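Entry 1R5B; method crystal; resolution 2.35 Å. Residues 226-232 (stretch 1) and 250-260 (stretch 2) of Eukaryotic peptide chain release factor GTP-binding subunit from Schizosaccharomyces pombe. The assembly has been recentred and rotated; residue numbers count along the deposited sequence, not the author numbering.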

# COMPACT_ATOMS: atom_id res chain seq x y z
N VAL A 226 -15.16 -8.50 -2.95
CA VAL A 226 -15.70 -7.41 -3.74
C VAL A 226 -16.11 -6.27 -2.83
O VAL A 226 -16.76 -6.50 -1.81
CB VAL A 226 -16.90 -7.87 -4.60
CG1 VAL A 226 -17.45 -6.72 -5.43
CG2 VAL A 226 -16.51 -9.01 -5.51
N LYS A 227 -15.70 -5.07 -3.18
CA LYS A 227 -16.17 -3.84 -2.53
C LYS A 227 -17.09 -3.14 -3.50
O LYS A 227 -16.68 -2.83 -4.62
CB LYS A 227 -14.98 -2.91 -2.19
CG LYS A 227 -15.36 -1.61 -1.44
CD LYS A 227 -16.08 -1.94 -0.14
CE LYS A 227 -16.11 -0.80 0.84
NZ LYS A 227 -17.16 0.14 0.48
N TYR A 228 -18.32 -2.86 -3.08
CA TYR A 228 -19.27 -2.08 -3.88
C TYR A 228 -19.32 -0.64 -3.37
O TYR A 228 -19.25 -0.41 -2.15
CB TYR A 228 -20.66 -2.70 -3.83
CG TYR A 228 -20.72 -4.08 -4.43
CD1 TYR A 228 -20.59 -5.21 -3.63
CD2 TYR A 228 -20.86 -4.25 -5.80
CE1 TYR A 228 -20.61 -6.48 -4.19
CE2 TYR A 228 -20.89 -5.53 -6.37
CZ TYR A 228 -20.76 -6.63 -5.55
OH TYR A 228 -20.79 -7.88 -6.10
N MET A 229 -19.43 0.31 -4.30
CA MET A 229 -19.53 1.73 -3.94
C MET A 229 -20.34 2.51 -4.95
O MET A 229 -20.10 2.40 -6.15
CB MET A 229 -18.14 2.35 -3.87
CG MET A 229 -17.77 2.72 -2.46
SD MET A 229 -16.16 3.39 -2.33
CE MET A 229 -15.24 2.19 -3.07
N PRO A 230 -21.29 3.30 -4.47
CA PRO A 230 -22.06 4.17 -5.35
C PRO A 230 -21.26 5.42 -5.62
O PRO A 230 -20.59 5.92 -4.71
CB PRO A 230 -23.31 4.48 -4.53
CG PRO A 230 -22.83 4.45 -3.13
CD PRO A 230 -21.72 3.45 -3.07
N VAL A 231 -21.28 5.86 -6.87
CA VAL A 231 -20.74 7.15 -7.29
C VAL A 231 -21.58 7.74 -8.42
O VAL A 231 -22.45 7.08 -9.00
CB VAL A 231 -19.29 7.04 -7.80
CG1 VAL A 231 -18.41 6.26 -6.83
CG2 VAL A 231 -19.24 6.39 -9.17
N SER A 232 -21.29 9.00 -8.71
CA SER A 232 -21.71 9.62 -9.95
C SER A 232 -20.53 10.39 -10.51
O SER A 232 -20.10 11.39 -9.94
CB SER A 232 -22.90 10.55 -9.72
OG SER A 232 -23.08 11.39 -10.85
N TRP A 250 -28.48 7.29 3.19
CA TRP A 250 -28.32 5.88 3.58
C TRP A 250 -26.90 5.34 3.43
O TRP A 250 -26.50 4.47 4.20
CB TRP A 250 -29.32 4.98 2.82
CG TRP A 250 -29.35 5.22 1.35
CD1 TRP A 250 -30.21 6.03 0.66
CD2 TRP A 250 -28.47 4.64 0.37
NE1 TRP A 250 -29.92 6.00 -0.68
CE2 TRP A 250 -28.86 5.15 -0.89
CE3 TRP A 250 -27.40 3.74 0.42
CZ2 TRP A 250 -28.22 4.79 -2.08
CZ3 TRP A 250 -26.76 3.38 -0.76
CH2 TRP A 250 -27.17 3.91 -1.99
N TYR A 251 -26.15 5.82 2.44
CA TYR A 251 -24.75 5.41 2.27
C TYR A 251 -23.91 6.18 3.25
O TYR A 251 -23.89 7.42 3.24
CB TYR A 251 -24.21 5.68 0.87
CG TYR A 251 -22.78 5.19 0.71
CD1 TYR A 251 -22.49 3.83 0.70
CD2 TYR A 251 -21.72 6.08 0.58
CE1 TYR A 251 -21.19 3.36 0.56
CE2 TYR A 251 -20.40 5.62 0.43
CZ TYR A 251 -20.15 4.26 0.43
OH TYR A 251 -18.86 3.77 0.30
N GLN A 252 -23.20 5.46 4.10
CA GLN A 252 -22.36 6.12 5.08
C GLN A 252 -20.97 5.48 5.09
O GLN A 252 -20.32 5.39 6.14
CB GLN A 252 -23.05 6.06 6.45
CG GLN A 252 -24.43 6.79 6.54
CD GLN A 252 -24.36 8.24 7.07
OE1 GLN A 252 -23.27 8.80 7.29
NE2 GLN A 252 -25.54 8.85 7.28
N GLY A 253 -20.54 5.04 3.91
CA GLY A 253 -19.20 4.52 3.72
C GLY A 253 -18.26 5.60 3.21
O GLY A 253 -18.58 6.79 3.27
N PRO A 254 -17.09 5.19 2.74
CA PRO A 254 -16.13 6.13 2.16
C PRO A 254 -16.38 6.43 0.68
O PRO A 254 -17.04 5.66 -0.03
CB PRO A 254 -14.80 5.38 2.33
CG PRO A 254 -15.16 3.95 2.24
CD PRO A 254 -16.56 3.82 2.77
N SER A 255 -15.84 7.55 0.23
CA SER A 255 -15.78 7.88 -1.19
C SER A 255 -14.81 6.94 -1.89
O SER A 255 -13.99 6.30 -1.26
CB SER A 255 -15.32 9.32 -1.40
OG SER A 255 -13.94 9.46 -1.13
N LEU A 256 -14.91 6.87 -3.21
CA LEU A 256 -14.02 6.01 -3.97
C LEU A 256 -12.57 6.28 -3.62
O LEU A 256 -11.86 5.37 -3.22
CB LEU A 256 -14.25 6.17 -5.47
CG LEU A 256 -13.29 5.36 -6.35
CD1 LEU A 256 -13.33 3.90 -5.96
CD2 LEU A 256 -13.65 5.54 -7.81
N LEU A 257 -12.13 7.53 -3.74
CA LEU A 257 -10.73 7.86 -3.51
C LEU A 257 -10.30 7.60 -2.07
O LEU A 257 -9.17 7.24 -1.81
CB LEU A 257 -10.42 9.31 -3.89
CG LEU A 257 -10.47 9.63 -5.40
CD1 LEU A 257 -10.07 11.06 -5.61
CD2 LEU A 257 -9.59 8.73 -6.22
N GLU A 258 -11.23 7.78 -1.14
CA GLU A 258 -10.95 7.54 0.27
C GLU A 258 -10.67 6.06 0.50
O GLU A 258 -9.78 5.69 1.24
CB GLU A 258 -12.16 7.98 1.08
CG GLU A 258 -12.05 7.80 2.58
CD GLU A 258 -13.31 8.25 3.29
OE1 GLU A 258 -14.11 9.00 2.70
OE2 GLU A 258 -13.49 7.83 4.46
N TYR A 259 -11.45 5.21 -0.15
CA TYR A 259 -11.27 3.77 -0.10
C TYR A 259 -9.97 3.33 -0.82
O TYR A 259 -9.23 2.49 -0.30
CB TYR A 259 -12.48 3.06 -0.71
CG TYR A 259 -12.31 1.59 -0.71
CD1 TYR A 259 -12.52 0.85 0.46
CD2 TYR A 259 -11.86 0.92 -1.84
CE1 TYR A 259 -12.33 -0.51 0.49
CE2 TYR A 259 -11.66 -0.46 -1.81
CZ TYR A 259 -11.89 -1.16 -0.65
OH TYR A 259 -11.69 -2.50 -0.62
N LEU A 260 -9.72 3.88 -2.00
CA LEU A 260 -8.50 3.58 -2.76
C LEU A 260 -7.23 3.95 -1.96
O LEU A 260 -6.21 3.28 -2.05
CB LEU A 260 -8.49 4.35 -4.08
CG LEU A 260 -8.82 3.66 -5.42
CD1 LEU A 260 -9.73 2.49 -5.26
CD2 LEU A 260 -9.39 4.70 -6.41

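What does a lysine contribute at the start of the strand? Val226 points away from the contact, but Lys227 points toward it and lays its aliphatic part over one face of the Tyr259 ring, with CG 3.6 Å from Tyr259 CZ, a CH-pi contact. The long methylene chain suits this place, since its amino end can reach back to a weak hydrogen bond, NZ to Tyr228 O at 3.4 Å.

Why does Met229 cover so much ground? Tyr228 points away; Met229 leaves the backbone sideways, yet its flexible, unbranched chain brings its end among several partners. Its SD lies 3.3 Å from Pro254 O, and its CE packs 3.9 Å from Leu256 CD1 and 3.7 Å from Tyr259 CB. Nearer the backbone, CG sits 3.1 Å from Tyr251 OH, a hydroxyl already occupied in donating to Pro254 O at 2.6 Å.

How does the strand end against stretch 2? The compact ring of Pro230 offers CH groups to one face of Tyr251, a CH-pi contact with CD 3.7 Å from Tyr251 CE1. Just past the strand, short, apolar Val231 suits a buried site beside Leu256, its CG1 4.4 Å from Leu256 CB. Met229, Pro230 and Leu256 are buried too.

Does any hydrogen bond join the stretches? None does: about 433 Å² is buried, counting both sides, mostly through van der Waals packing.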